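Long-range contact in dehalogenase-like hydrolase (Ralstonia solanacearum, PDB 3UMB), which probably catalyses the hydrolytic dehalogenation of small (S)-2-haloalkanoic acids to the corresponding (R)-2-hydroxyalkanoic acids: residues Ala172-Ala185 against Trp190-Gly202. Residues are numbered along the deposited sequence; the frame is centred on the assembly and turned at random.
Sequences AAQILFVSSNGWDA and WHGFTTFWINRLG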
ATOM      1  N   ALA A 172     -17.534 -18.983  -0.166  1.00 35.84           N
ATOM      2  CA  ALA A 172     -17.423 -17.572   0.262  1.00 34.69           C
ATOM      3  C   ALA A 172     -18.797 -16.897   0.501  1.00 33.87           C
ATOM      4  O   ALA A 172     -18.989 -16.185   1.501  1.00 32.38           O
ATOM      5  CB  ALA A 172     -16.634 -16.778  -0.783  1.00 33.44           C
ATOM      6  N   ALA A 173     -19.740 -17.125  -0.411  1.00 34.05           N
ATOM      7  CA  ALA A 173     -21.062 -16.459  -0.320  1.00 34.22           C
ATOM      8  C   ALA A 173     -21.783 -16.738   0.990  1.00 33.69           C
ATOM      9  O   ALA A 173     -22.609 -15.928   1.435  1.00 34.24           O
ATOM     10  CB  ALA A 173     -21.939 -16.820  -1.483  1.00 34.89           C
ATOM     11  N   GLN A 174     -21.441 -17.844   1.630  1.00 32.47           N
ATOM     12  CA  GLN A 174     -22.108 -18.234   2.865  1.00 32.71           C
ATOM     13  C   GLN A 174     -21.305 -17.917   4.129  1.00 31.27           C
ATOM     14  O   GLN A 174     -21.680 -18.344   5.216  1.00 30.49           O
ATOM     15  CB  GLN A 174     -22.416 -19.750   2.822  1.00 33.12           C
ATOM     16  CG  GLN A 174     -23.395 -20.148   1.693  1.00 35.43           C
ATOM     17  CD  GLN A 174     -23.499 -21.670   1.492  1.00 39.10           C
ATOM     18  OE1 GLN A 174     -23.257 -22.464   2.419  1.00 38.54           O
ATOM     19  NE2 GLN A 174     -23.869 -22.078   0.266  1.00 40.99           N
ATOM     20  N   ILE A 175     -20.184 -17.218   3.989  1.00 29.60           N
ATOM     21  CA  ILE A 175     -19.412 -16.761   5.148  1.00 28.52           C
ATOM     22  C   ILE A 175     -19.630 -15.262   5.246  1.00 27.14           C
ATOM     23  O   ILE A 175     -19.630 -14.565   4.236  1.00 26.38           O
ATOM     24  CB  ILE A 175     -17.909 -17.124   5.020  1.00 28.33           C
ATOM     25  CG1 ILE A 175     -17.755 -18.651   4.909  1.00 28.17           C
ATOM     26  CG2 ILE A 175     -17.097 -16.608   6.212  1.00 28.17           C
ATOM     27  CD1 ILE A 175     -16.310 -19.160   4.880  1.00 25.29           C
ATOM     28  N   LEU A 176     -19.904 -14.780   6.457  1.00 26.83           N
ATOM     29  CA  LEU A 176     -19.890 -13.342   6.710  1.00 25.68           C
ATOM     30  C   LEU A 176     -18.470 -12.943   7.111  1.00 24.24           C
ATOM     31  O   LEU A 176     -17.903 -13.435   8.104  1.00 22.76           O
ATOM     32  CB  LEU A 176     -20.885 -12.906   7.786  1.00 26.34           C
ATOM     33  CG  LEU A 176     -20.869 -11.391   8.064  1.00 27.07           C
ATOM     34  CD1 LEU A 176     -21.286 -10.552   6.836  1.00 28.04           C
ATOM     35  CD2 LEU A 176     -21.747 -11.070   9.271  1.00 29.52           C
ATOM     36  N   PHE A 177     -17.915 -12.033   6.320  1.00 22.80           N
ATOM     37  CA  PHE A 177     -16.560 -11.567   6.523  1.00 21.99           C
ATOM     38  C   PHE A 177     -16.610 -10.202   7.190  1.00 21.97           C
ATOM     39  O   PHE A 177     -17.185  -9.254   6.657  1.00 22.70           O
ATOM     40  CB  PHE A 177     -15.835 -11.480   5.186  1.00 21.79           C
ATOM     41  CG  PHE A 177     -14.412 -11.080   5.333  1.00 22.65           C
ATOM     42  CD1 PHE A 177     -13.434 -12.035   5.555  1.00 23.67           C
ATOM     43  CD2 PHE A 177     -14.055  -9.726   5.347  1.00 19.76           C
ATOM     44  CE1 PHE A 177     -12.098 -11.639   5.755  1.00 28.27           C
ATOM     45  CE2 PHE A 177     -12.751  -9.325   5.547  1.00 21.82           C
ATOM     46  CZ  PHE A 177     -11.748 -10.272   5.731  1.00 23.49           C
ATOM     47  N   VAL A 178     -15.968 -10.106   8.344  1.00 22.05           N
ATOM     48  CA  VAL A 178     -15.964  -8.898   9.157  1.00 21.28           C
ATOM     49  C   VAL A 178     -14.564  -8.324   9.298  1.00 20.29           C
ATOM     50  O   VAL A 178     -13.635  -9.021   9.704  1.00 20.35           O
ATOM     51  CB  VAL A 178     -16.501  -9.202  10.570  1.00 21.65           C
ATOM     52  CG1 VAL A 178     -16.496  -7.922  11.441  1.00 19.83           C
ATOM     53  CG2 VAL A 178     -17.907  -9.816  10.466  1.00 18.84           C
ATOM     54  N   SER A 179     -14.420  -7.055   8.920  1.00 20.16           N
ATOM     55  CA  SER A 179     -13.139  -6.301   9.077  1.00 18.73           C
ATOM     56  C   SER A 179     -13.351  -4.859   9.499  1.00 18.74           C
ATOM     57  O   SER A 179     -14.360  -4.275   9.184  1.00 17.08           O
ATOM     58  CB  SER A 179     -12.371  -6.248   7.761  1.00 17.66           C
ATOM     59  OG  SER A 179     -11.045  -5.781   8.048  1.00 17.10           O
ATOM     60  N   SER A 180     -12.386  -4.306  10.217  1.00 19.86           N
ATOM     61  CA  SER A 180     -12.328  -2.868  10.437  1.00 21.51           C
ATOM     62  C   SER A 180     -11.729  -2.051   9.317  1.00 21.70           C
ATOM     63  O   SER A 180     -11.850  -0.826   9.290  1.00 21.85           O
ATOM     64  CB  SER A 180     -11.480  -2.580  11.638  1.00 21.08           C
ATOM     65  OG  SER A 180     -12.338  -2.704  12.719  1.00 26.41           O
ATOM     66  N   ASN A 181     -11.036  -2.705   8.417  1.00 22.24           N
ATOM     67  CA  ASN A 181     -10.263  -1.978   7.449  1.00 21.78           C
ATOM     68  C   ASN A 181     -11.120  -1.951   6.200  1.00 21.80           C
ATOM     69  O   ASN A 181     -11.520  -2.997   5.662  1.00 21.57           O
ATOM     70  CB  ASN A 181      -8.931  -2.662   7.256  1.00 22.35           C
ATOM     71  CG  ASN A 181      -8.049  -2.566   8.481  1.00 23.17           C
ATOM     72  OD1 ASN A 181      -7.935  -1.517   9.054  1.00 25.52           O
ATOM     73  ND2 ASN A 181      -7.405  -3.655   8.861  1.00 22.72           N
ATOM     74  N   GLY A 182     -11.472  -0.751   5.779  1.00 20.45           N
ATOM     75  CA  GLY A 182     -12.280  -0.582   4.572  1.00 20.80           C
ATOM     76  C   GLY A 182     -11.718  -1.313   3.374  1.00 20.80           C
ATOM     77  O   GLY A 182     -12.470  -1.940   2.630  1.00 21.23           O
ATOM     78  N   TRP A 183     -10.400  -1.267   3.191  1.00 20.58           N
ATOM     79  CA  TRP A 183      -9.797  -1.920   2.026  1.00 20.24           C
ATOM     80  C   TRP A 183     -10.078  -3.428   2.069  1.00 21.03           C
ATOM     81  O   TRP A 183     -10.316  -4.066   1.051  1.00 22.54           O
ATOM     82  CB  TRP A 183      -8.294  -1.622   1.910  1.00 19.07           C
ATOM     83  CG  TRP A 183      -7.449  -1.989   3.117  1.00 18.39           C
ATOM     84  CD1 TRP A 183      -7.077  -1.146   4.128  1.00 15.36           C
ATOM     85  CD2 TRP A 183      -6.881  -3.270   3.434  1.00 15.64           C
ATOM     86  NE1 TRP A 183      -6.369  -1.843   5.091  1.00 17.98           N
ATOM     87  CE2 TRP A 183      -6.203  -3.135   4.665  1.00 17.41           C
ATOM     88  CE3 TRP A 183      -6.903  -4.521   2.809  1.00 18.50           C
ATOM     89  CZ2 TRP A 183      -5.502  -4.198   5.269  1.00 16.60           C
ATOM     90  CZ3 TRP A 183      -6.249  -5.606   3.432  1.00 13.64           C
ATOM     91  CH2 TRP A 183      -5.559  -5.426   4.657  1.00 16.04           C
ATOM     92  N   ASP A 184     -10.057  -3.996   3.261  1.00 21.53           N
ATOM     93  CA  ASP A 184     -10.233  -5.420   3.442  1.00 21.45           C
ATOM     94  C   ASP A 184     -11.704  -5.805   3.264  1.00 22.01           C
ATOM     95  O   ASP A 184     -11.993  -6.810   2.609  1.00 23.06           O
ATOM     96  CB  ASP A 184      -9.715  -5.802   4.825  1.00 21.84           C
ATOM     97  CG  ASP A 184      -9.457  -7.290   4.989  1.00 22.91           C
ATOM     98  OD1 ASP A 184      -9.494  -8.079   3.998  1.00 22.14           O
ATOM     99  OD2 ASP A 184      -9.191  -7.646   6.150  1.00 26.71           O
ATOM    100  N   ALA A 185     -12.644  -5.001   3.767  1.00 21.79           N
ATOM    101  CA  ALA A 185     -14.099  -5.308   3.512  1.00 21.64           C
ATOM    102  C   ALA A 185     -14.317  -5.356   2.025  1.00 21.93           C
ATOM    103  O   ALA A 185     -15.023  -6.235   1.503  1.00 23.20           O
ATOM    104  CB  ALA A 185     -15.051  -4.283   4.152  1.00 19.60           C
ATOM    105  N   TRP A 190     -15.026  -8.495  -3.199  1.00 23.81           N
ATOM    106  CA  TRP A 190     -14.547  -8.931  -4.524  1.00 22.64           C
ATOM    107  C   TRP A 190     -14.389 -10.453  -4.521  1.00 22.89           C
ATOM    108  O   TRP A 190     -14.708 -11.116  -5.452  1.00 23.58           O
ATOM    109  CB  TRP A 190     -13.153  -8.304  -4.853  1.00 22.15           C
ATOM    110  CG  TRP A 190     -13.140  -6.898  -5.411  1.00 19.54           C
ATOM    111  CD1 TRP A 190     -14.139  -6.263  -6.110  1.00 19.22           C
ATOM    112  CD2 TRP A 190     -12.041  -5.966  -5.373  1.00 18.61           C
ATOM    113  NE1 TRP A 190     -13.751  -4.991  -6.456  1.00 19.01           N
ATOM    114  CE2 TRP A 190     -12.459  -4.796  -6.038  1.00 19.89           C
ATOM    115  CE3 TRP A 190     -10.757  -5.998  -4.812  1.00 17.41           C
ATOM    116  CZ2 TRP A 190     -11.648  -3.685  -6.150  1.00 17.48           C
ATOM    117  CZ3 TRP A 190      -9.956  -4.886  -4.926  1.00 15.38           C
ATOM    118  CH2 TRP A 190     -10.401  -3.749  -5.592  1.00 14.64           C
ATOM    119  N   HIS A 191     -13.869 -11.017  -3.470  1.00 24.55           N
ATOM    120  CA  HIS A 191     -13.682 -12.466  -3.463  1.00 25.90           C
ATOM    121  C   HIS A 191     -15.011 -13.239  -3.447  1.00 26.52           C
ATOM    122  O   HIS A 191     -15.064 -14.393  -3.830  1.00 26.68           O
ATOM    123  CB  HIS A 191     -12.830 -12.860  -2.274  1.00 25.92           C
ATOM    124  CG  HIS A 191     -12.384 -14.294  -2.280  1.00 25.73           C
ATOM    125  ND1 HIS A 191     -11.431 -14.773  -3.153  1.00 24.36           N
ATOM    126  CD2 HIS A 191     -12.745 -15.344  -1.508  1.00 25.42           C
ATOM    127  CE1 HIS A 191     -11.211 -16.051  -2.901  1.00 26.24           C
ATOM    128  NE2 HIS A 191     -11.999 -16.425  -1.911  1.00 25.42           N
ATOM    129  N   GLY A 192     -16.080 -12.577  -3.022  1.00 27.43           N
ATOM    130  CA  GLY A 192     -17.430 -13.155  -3.015  1.00 27.95           C
ATOM    131  C   GLY A 192     -18.038 -13.405  -1.629  1.00 27.07           C
ATOM    132  O   GLY A 192     -19.038 -14.112  -1.541  1.00 28.10           O
ATOM    133  N   PHE A 193     -17.445 -12.885  -0.556  1.00 25.84           N
ATOM    134  CA  PHE A 193     -18.055 -13.010   0.784  1.00 25.84           C
ATOM    135  C   PHE A 193     -19.192 -12.039   0.950  1.00 25.79           C
ATOM    136  O   PHE A 193     -19.263 -11.022   0.274  1.00 25.06           O
ATOM    137  CB  PHE A 193     -17.096 -12.673   1.927  1.00 25.49           C
ATOM    138  CG  PHE A 193     -15.906 -13.568   2.025  1.00 25.64           C
ATOM    139  CD1 PHE A 193     -15.937 -14.714   2.808  1.00 23.89           C
ATOM    140  CD2 PHE A 193     -14.717 -13.246   1.354  1.00 25.22           C
ATOM    141  CE1 PHE A 193     -14.819 -15.541   2.908  1.00 22.90           C
ATOM    142  CE2 PHE A 193     -13.609 -14.048   1.472  1.00 23.05           C
ATOM    143  CZ  PHE A 193     -13.654 -15.206   2.259  1.00 22.39           C
ATOM    144  N   THR A 194     -20.068 -12.344   1.895  1.00 26.18           N
ATOM    145  CA  THR A 194     -20.954 -11.320   2.441  1.00 26.66           C
ATOM    146  C   THR A 194     -20.077 -10.614   3.441  1.00 26.26           C
ATOM    147  O   THR A 194     -19.508 -11.253   4.322  1.00 26.62           O
ATOM    148  CB  THR A 194     -22.174 -11.905   3.226  1.00 26.95           C
ATOM    149  OG1 THR A 194     -22.874 -12.845   2.405  1.00 28.21           O
ATOM    150  CG2 THR A 194     -23.122 -10.771   3.660  1.00 27.62           C
ATOM    151  N   THR A 195     -19.946  -9.303   3.327  1.00 26.18           N
ATOM    152  CA  THR A 195     -19.042  -8.621   4.218  1.00 25.45           C
ATOM    153  C   THR A 195     -19.724  -7.523   5.051  1.00 25.12           C
ATOM    154  O   THR A 195     -20.633  -6.836   4.589  1.00 24.35           O
ATOM    155  CB  THR A 195     -17.896  -7.990   3.411  1.00 25.05           C
ATOM    156  OG1 THR A 195     -18.442  -6.964   2.605  1.00 26.55           O
ATOM    157  CG2 THR A 195     -17.227  -8.997   2.516  1.00 23.86           C
ATOM    158  N   PHE A 196     -19.200  -7.332   6.253  1.00 25.02           N
ATOM    159  CA  PHE A 196     -19.606  -6.264   7.113  1.00 26.12           C
ATOM    160  C   PHE A 196     -18.364  -5.458   7.505  1.00 25.53           C
ATOM    161  O   PHE A 196     -17.378  -6.024   7.956  1.00 25.35           O
ATOM    162  CB  PHE A 196     -20.250  -6.845   8.379  1.00 27.29           C
ATOM    163  CG  PHE A 196     -20.798  -5.801   9.309  1.00 30.00           C
ATOM    164  CD1 PHE A 196     -22.138  -5.386   9.196  1.00 33.22           C
ATOM    165  CD2 PHE A 196     -19.989  -5.223  10.287  1.00 32.81           C
ATOM    166  CE1 PHE A 196     -22.655  -4.406  10.025  1.00 33.60           C
ATOM    167  CE2 PHE A 196     -20.518  -4.222  11.147  1.00 35.45           C
ATOM    168  CZ  PHE A 196     -21.857  -3.826  11.004  1.00 34.11           C
ATOM    169  N   TRP A 197     -18.447  -4.132   7.406  1.00 24.45           N
ATOM    170  CA  TRP A 197     -17.339  -3.259   7.737  1.00 23.49           C
ATOM    171  C   TRP A 197     -17.584  -2.545   9.066  1.00 24.10           C
ATOM    172  O   TRP A 197     -18.494  -1.709   9.165  1.00 23.70           O
ATOM    173  CB  TRP A 197     -17.161  -2.238   6.597  1.00 22.75           C
ATOM    174  CG  TRP A 197     -16.070  -1.227   6.819  1.00 20.28           C
ATOM    175  CD1 TRP A 197     -14.897  -1.403   7.495  1.00 19.69           C
ATOM    176  CD2 TRP A 197     -16.041   0.119   6.316  1.00 19.55           C
ATOM    177  NE1 TRP A 197     -14.140  -0.228   7.472  1.00 16.79           N
ATOM    178  CE2 TRP A 197     -14.831   0.714   6.753  1.00 17.51           C
ATOM    179  CE3 TRP A 197     -16.919   0.878   5.538  1.00 20.75           C
ATOM    180  CZ2 TRP A 197     -14.492   2.011   6.434  1.00 17.52           C
ATOM    181  CZ3 TRP A 197     -16.573   2.181   5.242  1.00 19.89           C
ATOM    182  CH2 TRP A 197     -15.366   2.719   5.671  1.00 18.50           C
ATOM    183  N   ILE A 198     -16.751  -2.839  10.063  1.00 23.97           N
ATOM    184  CA  ILE A 198     -16.773  -2.115  11.319  1.00 24.55           C
ATOM    185  C   ILE A 198     -15.940  -0.871  11.121  1.00 24.52           C
ATOM    186  O   ILE A 198     -14.747  -0.867  11.299  1.00 25.53           O
ATOM    187  CB  ILE A 198     -16.311  -2.957  12.566  1.00 24.28           C
ATOM    188  CG1 ILE A 198     -17.062  -4.288  12.616  1.00 26.01           C
ATOM    189  CG2 ILE A 198     -16.599  -2.164  13.884  1.00 24.70           C
ATOM    190  CD1 ILE A 198     -16.816  -5.162  13.831  1.00 22.31           C
ATOM    191  N   ASN A 199     -16.612   0.187  10.703  1.00 25.53           N
ATOM    192  CA  ASN A 199     -15.995   1.460  10.442  1.00 26.47           C
ATOM    193  C   ASN A 199     -15.914   2.286  11.745  1.00 27.73           C
ATOM    194  O   ASN A 199     -16.739   3.178  12.002  1.00 27.55           O
ATOM    195  CB  ASN A 199     -16.818   2.170   9.337  1.00 26.75           C
ATOM    196  CG  ASN A 199     -16.247   3.501   8.939  1.00 25.52           C
ATOM    197  OD1 ASN A 199     -15.112   3.828   9.292  1.00 25.84           O
ATOM    198  ND2 ASN A 199     -17.043   4.297   8.211  1.00 19.96           N
ATOM    199  N   ARG A 200     -14.899   1.986  12.551  1.00 28.88           N
ATOM    200  CA  ARG A 200     -14.782   2.563  13.897  1.00 30.49           C
ATOM    201  C   ARG A 200     -14.512   4.073  13.938  1.00 30.16           C
ATOM    202  O   ARG A 200     -14.902   4.750  14.883  1.00 30.44           O
ATOM    203  CB  ARG A 200     -13.679   1.842  14.691  1.00 30.94           C
ATOM    204  CG  ARG A 200     -14.089   0.454  15.113  1.00 34.71           C
ATOM    205  CD  ARG A 200     -13.091  -0.146  16.095  1.00 38.86           C
ATOM    206  NE  ARG A 200     -13.342  -1.568  16.337  1.00 42.09           N
ATOM    207  CZ  ARG A 200     -14.389  -2.049  17.004  1.00 46.20           C
ATOM    208  NH1 ARG A 200     -15.323  -1.214  17.497  1.00 48.13           N
ATOM    209  NH2 ARG A 200     -14.522  -3.373  17.173  1.00 46.76           N
ATOM    210  N   LEU A 201     -13.808   4.591  12.936  1.00 29.77           N
ATOM    211  CA  LEU A 201     -13.442   5.994  12.937  1.00 29.06           C
ATOM    212  C   LEU A 201     -14.387   6.836  12.071  1.00 27.63           C
ATOM    213  O   LEU A 201     -14.161   8.006  11.888  1.00 28.08           O
ATOM    214  CB  LEU A 201     -11.979   6.136  12.509  1.00 29.74           C
ATOM    215  CG  LEU A 201     -10.876   5.396  13.308  1.00 31.62           C
ATOM    216  CD1 LEU A 201      -9.468   5.901  12.860  1.00 32.34           C
ATOM    217  CD2 LEU A 201     -11.041   5.528  14.829  1.00 30.35           C
ATOM    218  N   GLY A 202     -15.458   6.240  11.566  1.00 26.85           N
ATOM    219  CA  GLY A 202     -16.453   6.964  10.771  1.00 26.58           C
ATOM    220  C   GLY A 202     -15.938   7.521   9.452  1.00 26.30           C
ATOM    221  O   GLY A 202     -16.325   8.586   9.043  1.00 26.58           O
TER
HETATM  222  O   HOH W   1     -12.329   1.193  11.522  1.00 33.41           O
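Trp197 lays its indole against the start of helix 182-191, one of two closely packed places here; the ring of Phe193 is the other. With CG anti to the backbone N (chi1 178°), the indole reaches forward and across to the helix's first turn, where CA of Gly182 sits over one face, 3.8 Å from the centroid of the five-membered ring, a CH-pi contact; CB of Asn199 covers the opposite face. NE1 of Trp197 donates to O of Ser180 at 3.0 Å, the acceptor lying in the indole plane while the donor stands above the carbonyl plane rather than on a lone pair. This bent bond, together with the packing on both faces, helps hold the ring's rotation. Nearer the strand, at the base of the side chain, CB of Ala185 packs on CB of Trp197 at 3.8 Å.

Leading up to this point, strands 175-179 and 194-198 run parallel. Phe177 bonds through N to O of Thr194 (2.7 Å) and through O to N of Phe196 (2.8 Å), and Ser179 repeats the pattern with Phe196 and Ile198. With helix 182-191 between them, the strands form a beta-alpha-beta crossover of the Rossmann-like HAD core, whose central strand 6-9 flanks strand 175-179 on the side away from 194-198. On the helix-facing side, Phe193 is sandwiched: CB of Ala172 lies over its ring centre at 4.2 Å, Phe177 leans obliquely on the opposite face, and CB of Ile175 meets the edge.

The partly exposed margins are looser. OG1 of Thr194 makes just a weak bond to O of Ala173, 3.2 Å. Beside the indole, a water bridges O of Ser180 and N of Arg200, whereas OG of Ser180 and NE of Arg200 both turn to O of Gly13.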